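Local coordinates for restriction endonuclease EcoP15I, modification subunit (Escherichia coli, PDB 4ZCF) that methylates the second adenine of 5'-CAGCAG-3', on one strand only, as a homodimeric S-adenosyl-methionine-dependent DNA methyltransferase, and serves DNA restriction together with the Res subunit, at the interface of chains A and B. Coordinates in Å, arbitrary orientation; residue numbers count along the deposited sequence, not the author numbering. Chains: chain A/B, Restriction endonuclease EcoP15I, modification subunit.

Contact 1: the interface of chains A and B. Residues chain A 21, 25, 40, 43-44; chain B 17-18, 21, 35.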
loop_
_atom_site.group_PDB
_atom_site.type_symbol
_atom_site.label_atom_id
_atom_site.label_comp_id
_atom_site.label_asym_id
_atom_site.label_seq_id
_atom_site.Cartn_x
_atom_site.Cartn_y
_atom_site.Cartn_z
ATOM N N LEU A 21 -33.587 -10.544 22.012
ATOM C CA LEU A 21 -33.013 -10.269 20.694
ATOM C C LEU A 21 -31.568 -9.754 20.811
ATOM O O LEU A 21 -30.724 -10.141 20.005
ATOM C CB LEU A 21 -33.864 -9.256 19.913
ATOM C CG LEU A 21 -35.003 -9.808 19.068
ATOM C CD1 LEU A 21 -35.956 -8.701 18.682
ATOM C CD2 LEU A 21 -34.496 -10.549 17.822
ATOM N N PHE A 25 -28.808 -12.131 19.661
ATOM C CA PHE A 25 -28.431 -11.602 18.345
ATOM C C PHE A 25 -27.842 -10.191 18.511
ATOM O O PHE A 25 -28.452 -9.209 18.076
ATOM C CB PHE A 25 -29.641 -11.643 17.386
ATOM C CG PHE A 25 -30.333 -12.985 17.334
ATOM C CD1 PHE A 25 -31.329 -13.311 18.250
ATOM C CD2 PHE A 25 -29.952 -13.945 16.406
ATOM C CE1 PHE A 25 -31.917 -14.578 18.246
ATOM C CE2 PHE A 25 -30.574 -15.195 16.377
ATOM C CZ PHE A 25 -31.556 -15.501 17.291
ATOM N N LEU A 40 -30.588 -9.996 10.839
ATOM C CA LEU A 40 -31.459 -11.052 11.380
ATOM C C LEU A 40 -32.119 -11.812 10.237
ATOM O O LEU A 40 -32.189 -13.034 10.302
ATOM C CB LEU A 40 -32.510 -10.500 12.357
ATOM C CG LEU A 40 -33.376 -11.550 13.069
ATOM C CD1 LEU A 40 -32.857 -11.835 14.459
ATOM C CD2 LEU A 40 -34.826 -11.111 13.120
ATOM N N ILE A 43 -29.938 -14.466 8.766
ATOM C CA ILE A 43 -29.857 -15.592 9.718
ATOM C C ILE A 43 -31.056 -16.532 9.500
ATOM O O ILE A 43 -30.881 -17.751 9.387
ATOM C CB ILE A 43 -29.713 -15.117 11.202
ATOM C CG1 ILE A 43 -28.295 -14.525 11.459
ATOM C CG2 ILE A 43 -30.052 -16.250 12.209
ATOM C CD1 ILE A 43 -28.132 -13.678 12.683
ATOM N N ILE A 44 -32.265 -15.956 9.402
ATOM C CA ILE A 44 -33.500 -16.700 9.154
ATOM C C ILE A 44 -33.458 -17.539 7.834
ATOM O O ILE A 44 -34.094 -18.596 7.772
ATOM C CB ILE A 44 -34.723 -15.760 9.288
ATOM C CG1 ILE A 44 -34.868 -15.283 10.742
ATOM C CG2 ILE A 44 -36.017 -16.423 8.790
ATOM C CD1 ILE A 44 -35.661 -14.012 10.917
ATOM N N GLN B 17 -30.125 -20.732 16.592
ATOM C CA GLN B 17 -30.557 -19.344 16.356
ATOM C C GLN B 17 -32.018 -19.290 15.913
ATOM O O GLN B 17 -32.813 -18.563 16.511
ATOM C CB GLN B 17 -29.631 -18.625 15.342
ATOM C CG GLN B 17 -28.216 -18.350 15.863
ATOM C CD GLN B 17 -27.264 -19.539 15.776
ATOM O OE1 GLN B 17 -27.620 -20.661 15.364
ATOM N NE2 GLN B 17 -26.013 -19.317 16.163
ATOM N N LEU B 18 -32.371 -20.094 14.895
ATOM C CA LEU B 18 -33.733 -20.215 14.365
ATOM C C LEU B 18 -34.705 -20.794 15.401
ATOM O O LEU B 18 -35.888 -20.496 15.324
ATOM C CB LEU B 18 -33.735 -21.069 13.088
ATOM C CG LEU B 18 -34.839 -20.769 12.074
ATOM C CD1 LEU B 18 -34.431 -19.658 11.125
ATOM C CD2 LEU B 18 -35.181 -22.009 11.274
ATOM N N LEU B 21 -35.714 -17.900 18.091
ATOM C CA LEU B 21 -36.691 -17.014 17.479
ATOM C C LEU B 21 -38.119 -17.559 17.531
ATOM O O LEU B 21 -39.002 -16.845 17.989
ATOM C CB LEU B 21 -36.280 -16.607 16.058
ATOM C CG LEU B 21 -35.137 -15.584 15.958
ATOM C CD1 LEU B 21 -34.736 -15.385 14.517
ATOM C CD2 LEU B 21 -35.512 -14.244 16.593
ATOM N N PHE B 35 -41.125 -17.267 8.280
ATOM C CA PHE B 35 -41.108 -15.998 9.024
ATOM C C PHE B 35 -41.929 -14.857 8.381
ATOM O O PHE B 35 -42.102 -14.821 7.157
ATOM C CB PHE B 35 -39.641 -15.578 9.256
ATOM C CG PHE B 35 -39.379 -14.282 9.990
ATOM C CD1 PHE B 35 -39.522 -14.204 11.371
ATOM C CD2 PHE B 35 -38.921 -13.164 9.312
ATOM C CE1 PHE B 35 -39.253 -13.013 12.051
ATOM C CE2 PHE B 35 -38.637 -11.982 9.996
ATOM C CZ PHE B 35 -38.821 -11.910 11.357
#

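Contact 2: the interface of chains A and B. Residues chain A 268, 292, 295-296, 299-300; chain B 343, 345-346, 374.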
loop_
_atom_site.group_PDB
_atom_site.type_symbol
_atom_site.label_atom_id
_atom_site.label_comp_id
_atom_site.label_asym_id
_atom_site.label_seq_id
_atom_site.Cartn_x
_atom_site.Cartn_y
_atom_site.Cartn_z
ATOM N N LEU A 268 23.227 18.791 19.551
ATOM C CA LEU A 268 23.621 19.370 20.839
ATOM C C LEU A 268 24.906 18.724 21.348
ATOM O O LEU A 268 25.814 19.437 21.763
ATOM C CB LEU A 268 22.469 19.185 21.852
ATOM C CG LEU A 268 22.727 19.514 23.323
ATOM C CD1 LEU A 268 22.499 20.984 23.610
ATOM C CD2 LEU A 268 21.838 18.671 24.228
ATOM N N TRP A 292 29.615 17.349 33.431
ATOM C CA TRP A 292 28.492 17.888 32.662
ATOM C C TRP A 292 27.517 16.768 32.298
ATOM O O TRP A 292 26.310 17.023 32.257
ATOM C CB TRP A 292 29.000 18.603 31.404
ATOM C CG TRP A 292 27.927 19.172 30.512
ATOM C CD1 TRP A 292 27.469 20.459 30.487
ATOM C CD2 TRP A 292 27.241 18.481 29.458
ATOM N NE1 TRP A 292 26.541 20.613 29.485
ATOM C CE2 TRP A 292 26.374 19.410 28.843
ATOM C CE3 TRP A 292 27.247 17.150 28.997
ATOM C CZ2 TRP A 292 25.504 19.043 27.810
ATOM C CZ3 TRP A 292 26.386 16.789 27.979
ATOM C CH2 TRP A 292 25.538 17.729 27.386
ATOM N N GLU A 295 25.274 15.566 35.429
ATOM C CA GLU A 295 24.186 16.527 35.647
ATOM C C GLU A 295 23.091 16.577 34.547
ATOM O O GLU A 295 21.914 16.753 34.874
ATOM C CB GLU A 295 24.757 17.931 35.893
ATOM C CG GLU A 295 23.982 18.708 36.947
ATOM C CD GLU A 295 23.585 20.134 36.604
ATOM O OE1 GLU A 295 24.100 20.691 35.604
ATOM O OE2 GLU A 295 22.762 20.704 37.357
ATOM N N HIS A 296 23.479 16.435 33.257
ATOM C CA HIS A 296 22.568 16.557 32.114
ATOM C C HIS A 296 21.975 15.267 31.536
ATOM O O HIS A 296 20.963 15.344 30.845
ATOM C CB HIS A 296 23.185 17.439 31.019
ATOM C CG HIS A 296 23.464 18.845 31.461
ATOM N ND1 HIS A 296 24.551 19.146 32.263
ATOM C CD2 HIS A 296 22.790 19.988 31.192
ATOM C CE1 HIS A 296 24.504 20.454 32.451
ATOM N NE2 HIS A 296 23.459 21.003 31.826
ATOM N N GLU A 299 18.313 14.500 30.434
ATOM C CA GLU A 299 17.748 15.291 29.328
ATOM C C GLU A 299 18.215 14.768 27.947
ATOM O O GLU A 299 17.761 15.269 26.913
ATOM C CB GLU A 299 18.239 16.754 29.456
ATOM C CG GLU A 299 17.945 17.451 30.781
ATOM C CD GLU A 299 18.459 18.875 30.836
ATOM O OE1 GLU A 299 19.358 19.159 31.660
ATOM O OE2 GLU A 299 17.988 19.701 30.022
ATOM N N LEU A 300 19.134 13.786 27.937
ATOM C CA LEU A 300 19.795 13.261 26.754
ATOM C C LEU A 300 19.128 12.166 25.962
ATOM O O LEU A 300 19.677 11.801 24.920
ATOM C CB LEU A 300 21.277 12.932 27.047
ATOM C CG LEU A 300 22.120 14.109 27.609
ATOM C CD1 LEU A 300 23.546 13.689 27.909
ATOM C CD2 LEU A 300 22.070 15.339 26.709
ATOM N N LYS B 343 17.398 28.060 35.097
ATOM C CA LYS B 343 18.207 27.277 34.170
ATOM C C LYS B 343 17.254 26.549 33.225
ATOM O O LYS B 343 16.366 25.815 33.670
ATOM C CB LYS B 343 19.072 26.276 34.943
ATOM C CG LYS B 343 20.030 25.478 34.071
ATOM C CD LYS B 343 20.767 24.449 34.904
ATOM C CE LYS B 343 21.538 23.485 34.050
ATOM N NZ LYS B 343 21.826 22.242 34.799
ATOM N N PRO B 345 16.031 23.947 30.146
ATOM C CA PRO B 345 16.432 22.588 29.737
ATOM C C PRO B 345 17.144 22.643 28.384
ATOM O O PRO B 345 16.783 23.486 27.548
ATOM C CB PRO B 345 15.105 21.826 29.640
ATOM C CG PRO B 345 14.061 22.725 30.154
ATOM C CD PRO B 345 14.574 24.122 30.031
ATOM N N LEU B 346 18.160 21.784 28.158
ATOM C CA LEU B 346 18.918 21.797 26.887
ATOM C C LEU B 346 18.045 21.749 25.609
ATOM O O LEU B 346 18.436 22.324 24.595
ATOM C CB LEU B 346 19.979 20.698 26.830
ATOM C CG LEU B 346 20.967 20.595 27.975
ATOM C CD1 LEU B 346 21.499 19.177 28.069
ATOM C CD2 LEU B 346 22.103 21.611 27.825
ATOM N N ILE B 374 16.743 23.392 37.267
ATOM C CA ILE B 374 15.616 23.330 36.323
ATOM C C ILE B 374 14.341 22.968 37.095
ATOM O O ILE B 374 14.406 22.179 38.032
ATOM C CB ILE B 374 15.903 22.337 35.130
ATOM C CG1 ILE B 374 17.284 22.625 34.470
ATOM C CG2 ILE B 374 14.768 22.352 34.071
ATOM C CD1 ILE B 374 17.768 21.598 33.490
#

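Contact 3: the interface of chains A and B. Residues chain A 225, 227, 240-241, 391, 393; chain B 389-391, 393.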
loop_
_atom_site.group_PDB
_atom_site.type_symbol
_atom_site.label_atom_id
_atom_site.label_comp_id
_atom_site.label_asym_id
_atom_site.label_seq_id
_atom_site.Cartn_x
_atom_site.Cartn_y
_atom_site.Cartn_z
ATOM N N VAL A 225 0.768 5.388 16.424
ATOM C CA VAL A 225 -0.121 5.671 17.548
ATOM C C VAL A 225 0.213 7.025 18.068
ATOM O O VAL A 225 1.336 7.264 18.492
ATOM C CB VAL A 225 -0.083 4.546 18.609
ATOM C CG1 VAL A 225 -0.771 4.962 19.901
ATOM C CG2 VAL A 225 -0.701 3.258 18.045
ATOM N N LYS A 227 -0.490 9.481 20.845
ATOM C CA LYS A 227 -0.999 9.711 22.200
ATOM C C LYS A 227 -0.991 11.253 22.350
ATOM O O LYS A 227 0.064 11.871 22.542
ATOM C CB LYS A 227 -0.167 8.942 23.248
ATOM C CG LYS A 227 -0.213 9.521 24.654
ATOM C CD LYS A 227 -1.247 8.925 25.548
ATOM C CE LYS A 227 -1.059 9.441 26.962
ATOM N NZ LYS A 227 -1.194 10.924 27.098
ATOM N N GLU A 240 -6.872 8.169 25.092
ATOM C CA GLU A 240 -5.864 9.212 25.005
ATOM C C GLU A 240 -5.039 9.137 23.716
ATOM O O GLU A 240 -4.028 9.832 23.575
ATOM C CB GLU A 240 -4.963 9.124 26.246
ATOM C CG GLU A 240 -5.677 9.544 27.528
ATOM C CD GLU A 240 -4.861 9.404 28.794
ATOM O OE1 GLU A 240 -4.014 8.488 28.870
ATOM O OE2 GLU A 240 -5.076 10.210 29.722
ATOM N N HIS A 241 -5.517 8.336 22.745
ATOM C CA HIS A 241 -4.817 8.163 21.497
ATOM C C HIS A 241 -5.721 8.008 20.269
ATOM O O HIS A 241 -6.914 7.703 20.366
ATOM C CB HIS A 241 -3.810 6.996 21.598
ATOM C CG HIS A 241 -4.405 5.633 21.375
ATOM N ND1 HIS A 241 -4.992 4.930 22.404
ATOM C CD2 HIS A 241 -4.468 4.883 20.244
ATOM C CE1 HIS A 241 -5.392 3.780 21.880
ATOM N NE2 HIS A 241 -5.105 3.707 20.583
ATOM N N VAL A 391 4.914 4.770 18.352
ATOM C CA VAL A 391 4.108 5.457 19.375
ATOM C C VAL A 391 4.619 6.878 19.593
ATOM O O VAL A 391 5.695 7.054 20.163
ATOM C CB VAL A 391 4.026 4.652 20.707
ATOM C CG1 VAL A 391 3.137 5.370 21.737
ATOM C CG2 VAL A 391 3.536 3.243 20.453
ATOM N N HIS A 393 4.091 10.574 21.410
ATOM C CA HIS A 393 3.554 11.333 22.550
ATOM C C HIS A 393 3.704 12.782 22.249
ATOM O O HIS A 393 4.814 13.308 22.258
ATOM C CB HIS A 393 4.307 11.005 23.864
ATOM C CG HIS A 393 4.040 9.610 24.301
ATOM N ND1 HIS A 393 2.956 9.309 25.108
ATOM C CD2 HIS A 393 4.647 8.459 23.927
ATOM C CE1 HIS A 393 2.964 7.991 25.231
ATOM N NE2 HIS A 393 3.961 7.442 24.531
ATOM N N SER B 389 -5.220 4.161 31.186
ATOM C CA SER B 389 -4.802 4.876 29.976
ATOM C C SER B 389 -4.812 3.910 28.797
ATOM O O SER B 389 -4.548 2.727 28.976
ATOM C CB SER B 389 -3.411 5.467 30.157
ATOM O OG SER B 389 -3.007 6.114 28.967
ATOM N N SER B 390 -5.151 4.405 27.598
ATOM C CA SER B 390 -5.228 3.549 26.419
ATOM C C SER B 390 -3.826 3.203 25.856
ATOM O O SER B 390 -3.685 2.313 25.014
ATOM C CB SER B 390 -6.187 4.139 25.387
ATOM O OG SER B 390 -5.726 5.383 24.887
ATOM N N VAL B 391 -2.783 3.897 26.352
ATOM C CA VAL B 391 -1.408 3.623 25.973
ATOM C C VAL B 391 -0.632 3.194 27.217
ATOM O O VAL B 391 -0.391 4.021 28.110
ATOM C CB VAL B 391 -0.728 4.783 25.206
ATOM C CG1 VAL B 391 0.630 4.339 24.648
ATOM C CG2 VAL B 391 -1.628 5.314 24.100
ATOM N N HIS B 393 2.839 1.645 28.857
ATOM C CA HIS B 393 4.283 1.561 28.687
ATOM C C HIS B 393 4.826 0.566 29.687
ATOM O O HIS B 393 4.998 0.872 30.866
ATOM C CB HIS B 393 4.942 2.954 28.817
ATOM C CG HIS B 393 4.807 3.785 27.575
ATOM N ND1 HIS B 393 5.877 3.971 26.708
ATOM C CD2 HIS B 393 3.724 4.437 27.082
ATOM C CE1 HIS B 393 5.415 4.732 25.727
ATOM N NE2 HIS B 393 4.122 5.025 25.906
#

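Contact 1: the interface of chains A and B
B:Leu21 of one Mod subunit pushes its branched tip among A:Phe25, A:Leu40, A:Ile44 and A:Leu21 of the other, in an apolar patch of the Mod homodimer. B:Leu21 CD1 lies 3.8 Å from A:Ile44 CG1, the two side chains crossing near a right angle. The second branch, CD2, turns toward A:Phe25 CE1 and toward CD2 of A:Leu21, its own counterpart in the other chain. A:Leu40 meets B:Leu21 tip to tip through CD1, which also caps one face of the A:Phe25 ring toward its rim.

The methyl CD1 of A:Ile44 sits over the centre of the B:Phe35 ring, 3.5 Å above its plane, while CG2, anti to the backbone N, reaches B:Phe35 CB. An alanine in place of B:Phe35 would probably leave a gap beneath this methyl and free the end of A:Ile44 to turn. A:Phe25 offers its edge: the backbone O of B:Gln17 lies in the ring plane, 3.4 Å from CZ, and CE2 touches the aliphatic B:Gln17 CB.

No polar pair bridges the patch. The N-terminal helices of both chains pack together here: helices 14-24 and 37-44 of chain A, with A:Phe25 in the loop just after the first, lie against helix 15-24 and the B:Phe35 loop of chain B.

Contact 2: the interface of chains A and B
B:Leu346, on a loop of one subunit of this N(4)/N(6)-methyltransferase family dimer, inserts its side chain among A:Leu268, A:Trp292, A:His296 and A:Glu299 of the other. The apolar end is tightly packed. CD1 of B:Leu346 lies 3.5 Å from A:His296 CD2, the side chain crossing the histidine at about a right angle. B:Leu346 CD1 also lies 4.0 Å from A:Trp292 CZ2, the two side chains tip to tip. From another direction A:Leu268 brings CD2 against B:Leu346 CB.

The histidine is set by its own helix. A:His296 ND1 donates in the ring plane to a lone pair of the A:Trp292 backbone O, at 2.8 Å, while the imidazole lies over the rim of the indole; this bond probably holds the ring's rotation, which presents CD2 to B:Leu346.

A:Glu299, extended beyond CG (chi2 180°), brings OE2 to the backbone N of B:Leu346 at 2.8 Å. The N-H comes at this oxygen end-on, 152° at the hydrogen. The other oxygen, OE1, touches CD1 of B:Ile374.

The polar flank is more loosely built: the extended B:Lys343 meets A:Glu295 tip to tip in a salt bridge, NZ to OE1 2.9 Å, approaching 35° out of the carboxylate plane. A weak second bond runs to OE2.

Contact 3: the interface of chains A and B
B:Val391 points its two methyls at different parts of the opposite subunit, where segments 391-393 of both chains approach each other in this dimeric N(4)/N(6)-methyltransferase family enzyme. B:Val391 CG1 meets A:Val391 CG1 tip to tip at 4.0 Å, like against like. B:Val391 CG2 lies 3.7 Å from CB of A:His241 and also touches CD of A:Lys227. The bend of the lysine at chi2 (94°) lays its aliphatic middle beside the valine, so that the methyl packs against carbon from both residues.

Further along the same strands A:His393 and B:His393 reach toward each other tip to tip, NE2 to NE2 at 2.8 Å. This hydrogen bond is bent, 129° at the hydrogen, and the atoms do not settle which ring donates. One NE2 must carry the hydrogen and the other accept it, so two fully protonated rings would be unlikely here.

Beside B:Val391, the preceding serines supply the polar grip. In B:Ser390 OG lies between the backbone N and the carbonyl carbon (chi1 64°), which turns it toward A:Glu240 N and A:His241 ND1. B:Ser390 OG receives the backbone N-H of A:Glu240, N to OG 3.0 Å, almost straight. B:Ser390 OG also pairs with A:His241 ND1 at 2.6 Å, direction undecided, and CB of the serine lies at the edge of that imidazole, in its plane. B:Ser389 OG donates to the carboxylate oxygen OE1 of A:Glu240, also at 2.6 Å, nearly in line with the C-O bond.

Measured between the centres of their C-alpha atoms, contact 1 and contact 2 lie about 66 Å apart, with contact 3 between them, about 40 Å from the first and 26 Å from the second. No residue described here is shared between contacts; each draws on its own elements: N-terminal helices in contact 1, helices 264-279 and 283-296 facing partner loops in contact 2, and strand 391-393 of both chains in contact 3. Such spread contacts would probably contribute to setting the relative orientation of the Mod subunits. The interface is not an exact two-fold, which fits their unequal tasks, one receiving the flipped adenine and the other making most sequence-specific contacts.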